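Local coordinates for myosin-4 (Saccharomyces cerevisiae, PDB 3MMI), which is a yeast class V myosin motor, seen here as its globular tail, that serves in bud-directed transport of mRNAs such as ASH1, recruited through SHE3, at residues L83-I88 with I102-N107. Residues are numbered along the deposited sequence; the frame is centred on the assembly and turned at random.
Sequences LTVESI and IFWLSN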
loop_
_atom_site.group_PDB
_atom_site.type_symbol
_atom_site.label_atom_id
_atom_site.label_comp_id
_atom_site.label_asym_id
_atom_site.label_seq_id
_atom_site.Cartn_x
_atom_site.Cartn_y
_atom_site.Cartn_z
ATOM N N LEU A 83 -1.173 -9.837 18.126
ATOM C CA LEU A 83 -0.031 -10.674 17.791
ATOM C C LEU A 83 -0.495 -11.942 17.088
ATOM O O LEU A 83 0.187 -12.451 16.198
ATOM C CB LEU A 83 0.762 -11.029 19.049
ATOM C CG LEU A 83 2.259 -10.716 19.018
ATOM N N THR A 84 -1.659 -12.451 17.484
ATOM C CA THR A 84 -2.194 -13.624 16.860
ATOM C C THR A 84 -2.715 -13.359 15.467
ATOM O O THR A 84 -2.364 -14.089 14.532
ATOM C CB THR A 84 -3.317 -14.217 17.702
ATOM O OG1 THR A 84 -2.767 -14.643 18.968
ATOM C CG2 THR A 84 -3.970 -15.414 16.972
ATOM N N VAL A 85 -3.591 -12.349 15.322
ATOM C CA VAL A 85 -4.087 -11.959 13.981
ATOM C C VAL A 85 -2.898 -11.612 13.045
ATOM O O VAL A 85 -2.886 -12.031 11.887
ATOM C CB VAL A 85 -5.184 -10.815 13.952
ATOM C CG1 VAL A 85 -5.629 -10.571 12.549
ATOM C CG2 VAL A 85 -6.417 -11.143 14.730
ATOM N N GLU A 86 -1.907 -10.883 13.556
ATOM C CA GLU A 86 -0.703 -10.626 12.769
ATOM C C GLU A 86 -0.034 -11.894 12.159
ATOM O O GLU A 86 0.260 -11.950 10.959
ATOM C CB GLU A 86 0.326 -9.821 13.582
ATOM C CG GLU A 86 1.676 -9.521 12.838
ATOM C CD GLU A 86 2.558 -8.488 13.637
ATOM O OE1 GLU A 86 3.406 -7.816 13.016
ATOM O OE2 GLU A 86 2.412 -8.311 14.893
ATOM N N SER A 87 0.189 -12.924 12.974
ATOM C CA SER A 87 0.846 -14.132 12.471
ATOM C C SER A 87 -0.085 -14.972 11.605
ATOM O O SER A 87 0.352 -15.535 10.598
ATOM C CB SER A 87 1.451 -14.967 13.609
ATOM O OG SER A 87 0.435 -15.575 14.362
ATOM N N ILE A 88 -1.367 -15.024 11.934
ATOM C CA ILE A 88 -2.280 -15.611 10.992
ATOM C C ILE A 88 -2.100 -14.985 9.592
ATOM O O ILE A 88 -1.857 -15.716 8.641
ATOM C CB ILE A 88 -3.716 -15.446 11.410
ATOM C CG1 ILE A 88 -3.931 -16.088 12.777
ATOM C CG2 ILE A 88 -4.631 -16.088 10.407
ATOM C CD1 ILE A 88 -5.409 -16.145 13.222
ATOM N N ILE A 102 -7.732 -9.421 3.324
ATOM C CA ILE A 102 -8.886 -8.558 3.389
ATOM C C ILE A 102 -9.849 -8.850 4.519
ATOM O O ILE A 102 -10.296 -7.939 5.173
ATOM C CB ILE A 102 -9.653 -8.521 2.052
ATOM C CG1 ILE A 102 -8.782 -7.852 0.979
ATOM C CG2 ILE A 102 -10.885 -7.655 2.171
ATOM C CD1 ILE A 102 -9.253 -8.236 -0.530
ATOM N N PHE A 103 -10.174 -10.138 4.740
ATOM C CA PHE A 103 -11.075 -10.523 5.840
ATOM C C PHE A 103 -10.494 -9.984 7.161
ATOM O O PHE A 103 -11.153 -9.288 7.862
ATOM C CB PHE A 103 -11.145 -12.057 5.912
ATOM C CG PHE A 103 -11.892 -12.568 7.106
ATOM C CD1 PHE A 103 -13.286 -12.490 7.138
ATOM C CD2 PHE A 103 -11.217 -13.140 8.188
ATOM C CE1 PHE A 103 -13.994 -12.976 8.249
ATOM C CE2 PHE A 103 -11.923 -13.622 9.266
ATOM C CZ PHE A 103 -13.305 -13.544 9.303
ATOM N N TRP A 104 -9.230 -10.298 7.448
ATOM C CA TRP A 104 -8.615 -9.933 8.736
ATOM C C TRP A 104 -8.529 -8.387 8.870
ATOM O O TRP A 104 -8.861 -7.808 9.922
ATOM C CB TRP A 104 -7.246 -10.645 8.930
ATOM C CG TRP A 104 -7.471 -12.200 9.163
ATOM C CD1 TRP A 104 -7.091 -13.245 8.340
ATOM C CD2 TRP A 104 -8.161 -12.807 10.274
ATOM N NE1 TRP A 104 -7.471 -14.447 8.895
ATOM C CE2 TRP A 104 -8.137 -14.210 10.073
ATOM C CE3 TRP A 104 -8.786 -12.302 11.420
ATOM C CZ2 TRP A 104 -8.727 -15.115 10.992
ATOM C CZ3 TRP A 104 -9.351 -13.183 12.335
ATOM C CH2 TRP A 104 -9.324 -14.579 12.110
ATOM N N LEU A 105 -8.161 -7.719 7.780
ATOM C CA LEU A 105 -7.919 -6.305 7.843
ATOM C C LEU A 105 -9.222 -5.592 7.962
ATOM O O LEU A 105 -9.339 -4.631 8.698
ATOM C CB LEU A 105 -7.141 -5.775 6.663
ATOM C CG LEU A 105 -5.631 -6.088 6.790
ATOM C CD1 LEU A 105 -4.884 -6.066 5.503
ATOM C CD2 LEU A 105 -4.934 -5.245 7.872
ATOM N N SER A 106 -10.228 -6.092 7.284
ATOM C CA SER A 106 -11.533 -5.525 7.462
ATOM C C SER A 106 -12.047 -5.604 8.892
ATOM O O SER A 106 -12.651 -4.652 9.359
ATOM C CB SER A 106 -12.533 -6.223 6.552
ATOM O OG SER A 106 -13.732 -5.482 6.692
ATOM N N ASN A 107 -11.745 -6.722 9.598
ATOM C CA ASN A 107 -12.100 -6.905 11.020
ATOM C C ASN A 107 -11.276 -5.940 11.919
ATOM O O ASN A 107 -11.827 -5.249 12.738
ATOM C CB ASN A 107 -11.959 -8.399 11.431
ATOM C CG ASN A 107 -13.274 -9.227 11.140
ATOM O OD1 ASN A 107 -14.215 -9.202 11.939
ATOM N ND2 ASN A 107 -13.317 -9.926 9.992
#
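Two consecutive helices in the Dilute-family region of the largely helical globular tail, 71-91 and 97-108, pack through the indole of Trp104, which reaches Val85 and Ile88, one turn apart on the first helix. Val85 CG1, set anti to the backbone N (chi1 -178°), is the branch that meets the indole, obliquely and near its attachment to CB, 3.8 Å from Trp104 CE3. Ile88 meets the indole at its nitrogen and at the benzo ring: its CG2 branch comes within 3.6 Å of Trp104 NE1, while its CD1 lies over one ring face near the rim, 4.1 Å from Trp104 CZ2. The opposite face receives the edge of the Phe103 ring, whose CD2 stands over the indole's centre, 3.7 Å above its plane, so the indole is held between Ile88 and Phe103. Asn107 ND2 lies above a face of Phe103 and donates to Phe103 O (3.1 Å, 161° at the hydrogen). An alanine in place of Trp104 is likely to open a gap between the helices and leave Val85, Ile88 and Phe103 without their shared apolar surface. Leu38 and Pro54 also touch the Trp104 side chain, Asn107 OD1 accepts from Ile55 N on helix 53-67, and Leu105 packs on helix 132-168, which Glu86 also touches.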